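Local coordinates for 3'-5'-exonuclease (Saccharomyces cerevisiae, PDB 3E2V), which probably cuts double-stranded DNA as a magnesium-dependent TatD-type nuclease, with both endonuclease activity and 3'-to-5' exonuclease activity, at residues A[199-204]-A[208-213]; A[180-185]-A[215-220]; A[187-192]-A[246-251]. All coordinates share one frame; numbering follows the deposited sequence.

Interaction 1 of 3, residues A[199-204]-A[208-213]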
loop_
_atom_site.group_PDB
_atom_site.type_symbol
_atom_site.label_atom_id
_atom_site.label_comp_id
_atom_site.label_asym_id
_atom_site.label_seq_id
_atom_site.Cartn_x
_atom_site.Cartn_y
_atom_site.Cartn_z
ATOM N N LEU A 199 -2.012 8.852 -5.161
ATOM C CA LEU A 199 -1.237 8.724 -3.938
ATOM C C LEU A 199 -1.645 7.479 -3.174
ATOM O O LEU A 199 -2.841 7.185 -3.021
ATOM C CB LEU A 199 -1.391 9.967 -3.050
ATOM C CG LEU A 199 -0.966 11.305 -3.679
ATOM C CD1 LEU A 199 -1.141 12.428 -2.660
ATOM C CD2 LEU A 199 0.472 11.261 -4.111
ATOM N N PHE A 200 -0.638 6.768 -2.685
ATOM C CA PHE A 200 -0.815 5.568 -1.894
ATOM C C PHE A 200 -0.422 5.930 -0.472
ATOM O O PHE A 200 0.764 6.080 -0.155
ATOM C CB PHE A 200 0.045 4.443 -2.500
ATOM C CG PHE A 200 -0.215 3.088 -1.914
ATOM C CD1 PHE A 200 -1.307 2.335 -2.316
ATOM C CD2 PHE A 200 0.620 2.570 -0.961
ATOM C CE1 PHE A 200 -1.535 1.078 -1.777
ATOM C CE2 PHE A 200 0.383 1.305 -0.402
ATOM C CZ PHE A 200 -0.687 0.559 -0.825
ATOM N N LEU A 201 -1.438 6.127 0.364
ATOM C CA LEU A 201 -1.284 6.808 1.649
ATOM C C LEU A 201 -1.407 5.840 2.810
ATOM O O LEU A 201 -2.237 4.931 2.801
ATOM C CB LEU A 201 -2.338 7.904 1.744
ATOM C CG LEU A 201 -2.289 9.013 0.695
ATOM C CD1 LEU A 201 -3.622 9.760 0.607
ATOM C CD2 LEU A 201 -1.098 9.954 0.902
ATOM N N HIS A 202 -0.548 6.062 3.803
ATOM C CA HIS A 202 -0.523 5.291 5.051
ATOM C C HIS A 202 -1.071 6.171 6.176
ATOM O O HIS A 202 -0.650 7.316 6.362
ATOM C CB HIS A 202 0.914 4.827 5.346
ATOM C CG HIS A 202 1.041 3.981 6.574
ATOM N ND1 HIS A 202 0.972 2.606 6.539
ATOM C CD2 HIS A 202 1.248 4.316 7.868
ATOM C CE1 HIS A 202 1.105 2.129 7.765
ATOM N NE2 HIS A 202 1.278 3.146 8.589
ATOM N N MET A 203 -2.025 5.641 6.927
ATOM C CA MET A 203 -2.532 6.327 8.094
ATOM C C MET A 203 -2.799 5.279 9.170
ATOM O O MET A 203 -3.604 4.339 8.981
ATOM C CB MET A 203 -3.826 7.098 7.778
ATOM C CG MET A 203 -4.338 8.032 8.890
ATOM S SD MET A 203 -5.171 7.197 10.278
ATOM C CE MET A 203 -6.760 6.813 9.517
ATOM N N ARG A 204 -2.144 5.459 10.302
ATOM C CA ARG A 204 -2.473 4.681 11.487
ATOM C C ARG A 204 -2.496 5.585 12.704
ATOM O O ARG A 204 -1.500 6.238 13.004
ATOM C CB ARG A 204 -1.449 3.588 11.697
ATOM C CG ARG A 204 -1.760 2.727 12.906
ATOM C CD ARG A 204 -1.361 1.290 12.671
ATOM N NE ARG A 204 0.064 1.190 12.361
ATOM C CZ ARG A 204 0.681 0.065 12.010
ATOM N NH1 ARG A 204 1.976 0.086 11.745
ATOM N NH2 ARG A 204 -0.001 -1.073 11.915
ATOM N N ASP A 208 -6.676 12.849 12.622
ATOM C CA ASP A 208 -6.851 14.299 12.598
ATOM C C ASP A 208 -5.663 15.018 11.949
ATOM O O ASP A 208 -5.864 15.904 11.113
ATOM C CB ASP A 208 -7.135 14.866 13.993
ATOM C CG ASP A 208 -8.545 14.571 14.472
ATOM O OD1 ASP A 208 -9.444 14.251 13.655
ATOM O OD2 ASP A 208 -8.753 14.672 15.696
ATOM N N ASP A 209 -4.434 14.613 12.297
ATOM C CA ASP A 209 -3.255 15.248 11.712
ATOM C C ASP A 209 -3.110 14.929 10.223
ATOM O O ASP A 209 -2.669 15.774 9.444
ATOM C CB ASP A 209 -1.984 14.831 12.444
ATOM C CG ASP A 209 -1.840 15.493 13.818
ATOM O OD1 ASP A 209 -2.708 16.312 14.196
ATOM O OD2 ASP A 209 -0.856 15.194 14.520
ATOM N N PHE A 210 -3.484 13.712 9.833
ATOM C CA PHE A 210 -3.416 13.260 8.433
ATOM C C PHE A 210 -4.373 14.107 7.606
ATOM O O PHE A 210 -3.997 14.648 6.562
ATOM C CB PHE A 210 -3.813 11.780 8.435
ATOM C CG PHE A 210 -3.825 11.087 7.088
ATOM C CD1 PHE A 210 -2.644 10.630 6.504
ATOM C CD2 PHE A 210 -5.036 10.759 6.483
ATOM C CE1 PHE A 210 -2.670 9.904 5.298
ATOM C CE2 PHE A 210 -5.073 10.042 5.269
ATOM C CZ PHE A 210 -3.875 9.632 4.677
ATOM N N VAL A 211 -5.605 14.263 8.096
ATOM C CA VAL A 211 -6.605 15.079 7.396
ATOM C C VAL A 211 -6.189 16.545 7.352
ATOM O O VAL A 211 -6.362 17.203 6.326
ATOM C CB VAL A 211 -8.006 14.883 8.027
ATOM C CG1 VAL A 211 -8.999 15.962 7.541
ATOM C CG2 VAL A 211 -8.531 13.485 7.680
ATOM N N GLN A 212 -5.630 17.054 8.453
ATOM C CA GLN A 212 -5.191 18.441 8.497
ATOM C C GLN A 212 -4.161 18.735 7.392
ATOM O O GLN A 212 -4.246 19.755 6.706
ATOM C CB GLN A 212 -4.616 18.765 9.876
ATOM C CG GLN A 212 -4.248 20.231 10.044
ATOM C CD GLN A 212 -3.665 20.537 11.408
ATOM O OE1 GLN A 212 -4.025 21.538 12.031
ATOM N NE2 GLN A 212 -2.748 19.694 11.873
ATOM N N ILE A 213 -3.183 17.846 7.220
ATOM C CA ILE A 213 -2.168 18.064 6.192
ATOM C C ILE A 213 -2.782 17.940 4.799
ATOM O O ILE A 213 -2.586 18.809 3.930
ATOM C CB ILE A 213 -1.006 17.082 6.376
ATOM C CG1 ILE A 213 -0.187 17.506 7.594
ATOM C CG2 ILE A 213 -0.100 17.072 5.149
ATOM C CD1 ILE A 213 0.746 16.439 8.148
#
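Strand 199-204, through Leu-201 to Met-203, meets Phe-210 of helix 208-213 as the two segments run roughly antiparallel, their axes 146° apart and 9.2 Å from each other at the closest point. The contact is built round a single ring. Phe-210 holds CG anti to its own N (chi1 180°), which sends the phenyl group from the helix straight at the strand. Met-203 lies over one face: its CB is 3.8 Å from the ring centroid and only 4° off the normal, a CH-pi contact, while its CG reaches 3.6 Å from Phe-210 CG. Beyond CG the methionine chain bends and carries sulfur and methyl away from the ring. Leu-201 comes at the rim instead, with CB in the ring plane and 3.7 Å from Phe-210 CZ. Between these two, the carbonyl O of His-202 approaches Phe-210 CE1 obliquely at 3.5 Å. The His-202 side chain leaves on the other side of the strand, where NE2 bonds to Asp-165 and the imidazole lies about 5 Å from the bound magnesium ion. Outward residues packing on a helix while the alternate one faces the metal centre is the TIM-barrel pattern of the metallo-dependent hydrolases.

Interaction 2 of 3, residues A[180-185]-A[215-220]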
loop_
_atom_site.group_PDB
_atom_site.type_symbol
_atom_site.label_atom_id
_atom_site.label_comp_id
_atom_site.label_asym_id
_atom_site.label_seq_id
_atom_site.Cartn_x
_atom_site.Cartn_y
_atom_site.Cartn_z
ATOM N N PHE A 180 8.099 15.352 6.686
ATOM C CA PHE A 180 8.464 14.622 5.471
ATOM C C PHE A 180 7.290 13.998 4.724
ATOM O O PHE A 180 7.398 13.747 3.536
ATOM C CB PHE A 180 9.655 13.697 5.735
ATOM C CG PHE A 180 10.915 14.465 5.943
ATOM C CD1 PHE A 180 11.528 15.087 4.858
ATOM C CD2 PHE A 180 11.417 14.681 7.223
ATOM C CE1 PHE A 180 12.682 15.874 5.041
ATOM C CE2 PHE A 180 12.558 15.477 7.420
ATOM C CZ PHE A 180 13.178 16.075 6.341
ATOM N N PHE A 181 6.161 13.800 5.403
ATOM C CA PHE A 181 4.912 13.526 4.670
ATOM C C PHE A 181 4.594 14.741 3.789
ATOM O O PHE A 181 4.348 14.612 2.577
ATOM C CB PHE A 181 3.790 13.229 5.670
ATOM C CG PHE A 181 2.423 12.998 5.061
ATOM C CD1 PHE A 181 2.252 12.375 3.813
ATOM C CD2 PHE A 181 1.298 13.324 5.798
ATOM C CE1 PHE A 181 0.962 12.148 3.307
ATOM C CE2 PHE A 181 0.018 13.097 5.320
ATOM C CZ PHE A 181 -0.165 12.506 4.081
ATOM N N GLU A 182 4.608 15.925 4.399
ATOM C CA GLU A 182 4.260 17.125 3.661
ATOM C C GLU A 182 5.240 17.446 2.531
ATOM O O GLU A 182 4.806 17.798 1.438
ATOM C CB GLU A 182 4.108 18.322 4.601
ATOM C CG GLU A 182 3.756 19.607 3.853
ATOM C CD GLU A 182 3.274 20.705 4.770
ATOM O OE1 GLU A 182 2.808 20.410 5.890
ATOM O OE2 GLU A 182 3.364 21.877 4.350
ATOM N N GLU A 183 6.544 17.294 2.763
ATOM C CA GLU A 183 7.507 17.568 1.692
ATOM C C GLU A 183 7.338 16.596 0.514
ATOM O O GLU A 183 7.475 16.985 -0.652
ATOM C CB GLU A 183 8.965 17.560 2.198
ATOM C CG GLU A 183 9.268 18.697 3.178
ATOM C CD GLU A 183 8.977 20.092 2.589
ATOM O OE1 GLU A 183 9.475 20.411 1.475
ATOM O OE2 GLU A 183 8.243 20.873 3.245
ATOM N N GLN A 184 7.026 15.336 0.817
ATOM C CA GLN A 184 6.732 14.385 -0.257
ATOM C C GLN A 184 5.445 14.709 -0.996
ATOM O O GLN A 184 5.358 14.525 -2.209
ATOM C CB GLN A 184 6.734 12.948 0.283
ATOM C CG GLN A 184 8.154 12.474 0.641
ATOM C CD GLN A 184 8.151 11.050 1.150
ATOM O OE1 GLN A 184 8.321 10.113 0.369
ATOM N NE2 GLN A 184 7.896 10.873 2.453
ATOM N N LEU A 185 4.437 15.204 -0.277
ATOM C CA LEU A 185 3.250 15.677 -0.966
ATOM C C LEU A 185 3.602 16.817 -1.917
ATOM O O LEU A 185 3.088 16.879 -3.024
ATOM C CB LEU A 185 2.159 16.096 0.021
ATOM C CG LEU A 185 1.508 14.946 0.792
ATOM C CD1 LEU A 185 0.623 15.531 1.869
ATOM C CD2 LEU A 185 0.715 14.006 -0.142
ATOM N N GLU A 215 -5.858 18.287 3.813
ATOM C CA GLU A 215 -6.846 19.328 3.509
ATOM C C GLU A 215 -6.189 20.554 2.891
ATOM O O GLU A 215 -6.788 21.194 2.000
ATOM C CB GLU A 215 -7.640 19.713 4.753
ATOM C CG GLU A 215 -8.816 20.630 4.472
ATOM C CD GLU A 215 -8.451 22.108 4.582
ATOM O OE1 GLU A 215 -7.296 22.436 4.940
ATOM O OE2 GLU A 215 -9.340 22.952 4.314
ATOM N N ARG A 216 -4.978 20.889 3.351
ATOM C CA ARG A 216 -4.275 22.039 2.769
ATOM C C ARG A 216 -3.964 21.839 1.287
ATOM O O ARG A 216 -4.015 22.786 0.500
ATOM C CB ARG A 216 -3.005 22.380 3.549
ATOM C CG ARG A 216 -3.320 22.947 4.914
ATOM C CD ARG A 216 -2.131 23.695 5.504
ATOM N NE ARG A 216 -0.904 22.907 5.471
ATOM C CZ ARG A 216 -0.520 22.059 6.426
ATOM N NH1 ARG A 216 -1.245 21.888 7.531
ATOM N NH2 ARG A 216 0.602 21.386 6.283
ATOM N N PHE A 217 -3.650 20.601 0.894
ATOM C CA PHE A 217 -3.420 20.292 -0.509
ATOM C C PHE A 217 -4.729 20.146 -1.305
ATOM O O PHE A 217 -4.758 20.418 -2.499
ATOM C CB PHE A 217 -2.613 18.996 -0.616
ATOM C CG PHE A 217 -1.163 19.143 -0.224
ATOM C CD1 PHE A 217 -0.180 19.381 -1.198
ATOM C CD2 PHE A 217 -0.772 19.072 1.115
ATOM C CE1 PHE A 217 1.167 19.530 -0.833
ATOM C CE2 PHE A 217 0.578 19.199 1.479
ATOM C CZ PHE A 217 1.541 19.442 0.508
ATOM N N VAL A 218 -5.797 19.692 -0.649
ATOM C CA VAL A 218 -7.096 19.577 -1.319
ATOM C C VAL A 218 -7.632 20.966 -1.698
ATOM O O VAL A 218 -8.102 21.170 -2.832
ATOM C CB VAL A 218 -8.123 18.798 -0.433
ATOM C CG1 VAL A 218 -9.558 18.974 -0.966
ATOM C CG2 VAL A 218 -7.746 17.312 -0.369
ATOM N N VAL A 219 -7.522 21.919 -0.765
ATOM C CA VAL A 219 -7.991 23.302 -0.991
ATOM C C VAL A 219 -6.961 24.138 -1.726
ATOM O O VAL A 219 -7.326 24.969 -2.560
ATOM C CB VAL A 219 -8.380 23.985 0.328
ATOM C CG1 VAL A 219 -8.780 25.457 0.078
ATOM C CG2 VAL A 219 -9.523 23.201 0.968
ATOM N N GLY A 220 -5.684 23.889 -1.442
ATOM C CA GLY A 220 -4.569 24.660 -2.006
ATOM C C GLY A 220 -3.915 25.563 -0.969
ATOM O O GLY A 220 -4.592 26.125 -0.108
#
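Leu-185 and Glu-182 of helix 180-185 face Phe-217 and Arg-216 of helix 215-219 across two nearly parallel helices, whose axes lie 11.7 Å apart and cross at -21°. At that spacing long side chains must bridge the gap, and the ring of Phe-217 does most of it. Leu-185 covers one face of this ring off centre: CB lies 3.8 Å from the ring centroid, a CH-pi contact displaced toward the CZ side, and comes within 3.4 Å of Phe-217 CZ. Its CD1 lies over the same face, near the rim, 3.7 Å from Phe-217 CE2. The aliphatic part of Glu-182 meets the rim, with CG close to the ring plane and 4.0 Å from Phe-217 CE2. The Glu-182 chain sets off with CG anti to the backbone N (chi1 179°) and stays extended, which carries the carboxylate past the phenylalanine to Arg-216. There OE1 of Glu-182 forms a salt bridge with NH2 of Arg-216 at the edge of the guanidinium; the modelled separation of 2.4 Å is very short, so its exact value is doubtful. The two flat groups are not coplanar, their planes standing 46° apart. Cutting Phe-217 back to an alanine would probably open a gap beside Leu-185 CB and CD1 and leave Glu-182 CG without its apolar neighbour. Toward the sheet Leu-185 and Phe-181 rest on Ile-162 of strand 156-165, and along helix 207-219 they also meet Ile-213 and Leu-214, while Phe-221 and Phe-244 pack against Phe-217, so the pair of helices lies side by side over the outer surface of the barrel sheet.

Interaction 3 of 3, residues A[187-192]-A[246-251]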
loop_
_atom_site.group_PDB
_atom_site.type_symbol
_atom_site.label_atom_id
_atom_site.label_comp_id
_atom_site.label_asym_id
_atom_site.label_seq_id
_atom_site.Cartn_x
_atom_site.Cartn_y
_atom_site.Cartn_z
ATOM N N ILE A 187 6.517 17.369 -3.424
ATOM C CA ILE A 187 7.228 16.765 -4.554
ATOM C C ILE A 187 6.261 16.137 -5.542
ATOM O O ILE A 187 6.428 16.271 -6.750
ATOM C CB ILE A 187 8.277 15.725 -4.068
ATOM C CG1 ILE A 187 9.531 16.446 -3.579
ATOM C CG2 ILE A 187 8.596 14.691 -5.162
ATOM C CD1 ILE A 187 10.472 15.512 -2.850
ATOM N N SER A 188 5.216 15.496 -5.025
ATOM C CA SER A 188 4.241 14.802 -5.868
ATOM C C SER A 188 3.413 15.766 -6.729
ATOM O O SER A 188 2.651 15.334 -7.594
ATOM C CB SER A 188 3.303 13.958 -5.000
ATOM O OG SER A 188 2.266 14.744 -4.426
ATOM N N CYS A 189 3.530 17.061 -6.419
ATOM C CA CYS A 189 2.845 18.150 -7.150
ATOM C C CYS A 189 3.767 18.996 -8.029
ATOM O O CYS A 189 3.303 19.942 -8.683
ATOM C CB CYS A 189 2.116 19.104 -6.172
ATOM S SG CYS A 189 0.792 18.352 -5.212
ATOM N N LEU A 190 5.060 18.668 -8.048
ATOM C CA LEU A 190 6.067 19.591 -8.613
ATOM C C LEU A 190 6.038 19.762 -10.117
ATOM O O LEU A 190 6.521 20.779 -10.647
ATOM C CB LEU A 190 7.474 19.186 -8.196
ATOM C CG LEU A 190 7.974 19.833 -6.907
ATOM C CD1 LEU A 190 9.431 19.484 -6.698
ATOM C CD2 LEU A 190 7.784 21.357 -6.855
ATOM N N ASN A 191 5.516 18.767 -10.815
ATOM C CA ASN A 191 5.383 18.856 -12.263
ATOM C C ASN A 191 4.105 18.161 -12.717
ATOM O O ASN A 191 3.476 17.437 -11.927
ATOM C CB ASN A 191 6.651 18.329 -12.961
ATOM C CG ASN A 191 6.877 16.833 -12.753
ATOM O OD1 ASN A 191 6.004 16.016 -13.042
ATOM N ND2 ASN A 191 8.065 16.474 -12.270
ATOM N N ASP A 192 3.702 18.376 -13.967
ATOM C CA ASP A 192 2.412 17.866 -14.443
ATOM C C ASP A 192 2.295 16.342 -14.405
ATOM O O ASP A 192 1.244 15.808 -14.063
ATOM C CB ASP A 192 2.080 18.389 -15.846
ATOM C CG ASP A 192 1.767 19.880 -15.866
ATOM O OD1 ASP A 192 1.588 20.508 -14.793
ATOM O OD2 ASP A 192 1.697 20.433 -16.982
ATOM N N PRO A 246 -7.764 18.128 -9.599
ATOM C CA PRO A 246 -9.105 17.730 -9.185
ATOM C C PRO A 246 -9.428 16.260 -9.465
ATOM O O PRO A 246 -10.365 15.734 -8.865
ATOM C CB PRO A 246 -10.023 18.665 -10.000
ATOM C CG PRO A 246 -9.212 19.067 -11.162
ATOM C CD PRO A 246 -7.804 19.174 -10.645
ATOM N N ASP A 247 -8.662 15.614 -10.343
ATOM C CA ASP A 247 -8.856 14.186 -10.621
ATOM C C ASP A 247 -7.845 13.255 -9.937
ATOM O O ASP A 247 -7.897 12.042 -10.130
ATOM C CB ASP A 247 -8.891 13.918 -12.128
ATOM C CG ASP A 247 -10.003 14.692 -12.841
ATOM O OD1 ASP A 247 -11.123 14.800 -12.296
ATOM O OD2 ASP A 247 -9.749 15.171 -13.971
ATOM N N ARG A 248 -6.932 13.805 -9.141
ATOM C CA ARG A 248 -5.962 12.949 -8.443
ATOM C C ARG A 248 -6.664 12.074 -7.404
ATOM O O ARG A 248 -7.482 12.552 -6.598
ATOM C CB ARG A 248 -4.857 13.792 -7.784
ATOM C CG ARG A 248 -4.131 13.101 -6.631
ATOM C CD ARG A 248 -2.901 13.895 -6.235
ATOM N NE ARG A 248 -1.702 13.345 -6.860
ATOM C CZ ARG A 248 -0.481 13.831 -6.666
ATOM N NH1 ARG A 248 -0.296 14.919 -5.927
ATOM N NH2 ARG A 248 0.568 13.236 -7.212
ATOM N N LYS A 249 -6.336 10.783 -7.441
ATOM C CA LYS A 249 -6.938 9.826 -6.512
ATOM C C LYS A 249 -6.060 9.658 -5.281
ATOM O O LYS A 249 -4.824 9.679 -5.373
ATOM C CB LYS A 249 -7.200 8.478 -7.201
ATOM C CG LYS A 249 -7.999 8.584 -8.522
ATOM C CD LYS A 249 -9.348 9.270 -8.367
ATOM C CE LYS A 249 -10.171 9.183 -9.663
ATOM N NZ LYS A 249 -9.554 9.897 -10.824
ATOM N N LEU A 250 -6.711 9.514 -4.132
ATOM C CA LEU A 250 -6.062 9.528 -2.836
ATOM C C LEU A 250 -6.463 8.235 -2.140
ATOM O O LEU A 250 -7.569 8.125 -1.633
ATOM C CB LEU A 250 -6.563 10.740 -2.033
ATOM C CG LEU A 250 -6.379 12.104 -2.717
ATOM C CD1 LEU A 250 -7.032 13.200 -1.892
ATOM C CD2 LEU A 250 -4.905 12.427 -2.933
ATOM N N VAL A 251 -5.568 7.252 -2.150
ATOM C CA VAL A 251 -5.898 5.915 -1.672
ATOM C C VAL A 251 -5.353 5.721 -0.275
ATOM O O VAL A 251 -4.133 5.796 -0.061
ATOM C CB VAL A 251 -5.329 4.844 -2.631
ATOM C CG1 VAL A 251 -5.567 3.439 -2.077
ATOM C CG2 VAL A 251 -5.932 5.002 -4.040
#
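Arg-248 reaches from the segment leading into strand 250-252 to Ser-188 and Cys-189, in a type I beta turn from Ile-187 to Leu-190 just after helix 174-187; the contact thus joins two connecting segments of the TIM barrel. The nearest CA atoms, those of Cys-189 and Arg-248, are 10.3 Å apart, and the arginine side chain spans the distance. Hydrogen bonds come first. The guanidinium grips Ser-188 end-on with both terminal nitrogens: NH2 donates to the carbonyl O of Ser-188 at 3.0 Å, and NH1 to its OG, also at 3.0 Å. Neither bond is straight, with N-H...acceptor angles of 139° and 133°, and both acceptors are tilted from the guanidinium plane. The Ser-188 carbonyl takes its donor from above its plane. OG is placed for a double role by a chi1 of 81°, since it also bonds to Leu-185 O on the preceding helical turn. NE of Arg-248 bonds to Tyr-197 O, so all three nitrogens are engaged, which holds the group's rotation and probably spreads its positive charge over neutral oxygens. Of the van der Waals contacts, Leu-199 packs on both Ser-188 and Arg-248 from strand 199-204. Cys-189 lies at the edge of the guanidinium, near its plane, with SG 3.7 Å from Arg-248 NH1.

Strand 199-204 and helix 207-219 tie the three contacts together. Interactions 1 and 2 share that helix, and their centres are 10 Å apart; Phe-181 CZ touches Phe-210 CE1 at 3.8 Å, and Leu-185 CD2 meets Leu-199 CD1 at 3.5 Å, giving one continuous apolar layer between sheet and helices. Interaction 3 joins interaction 1 through neighbouring strands, with Leu-201 N 2.7 Å from Val-251 O, a probable hydrogen bond. It barely meets interaction 2, Cys-189 SG lying 4.3 Å from Phe-217 CD1. Only interaction 1 borders the metal centre, through the His-202 side chain, about 5 Å from that of the magnesium ligand His-253 and about 3 Å from that of Glu-161, a magnesium-site residue not holding the ion in this model.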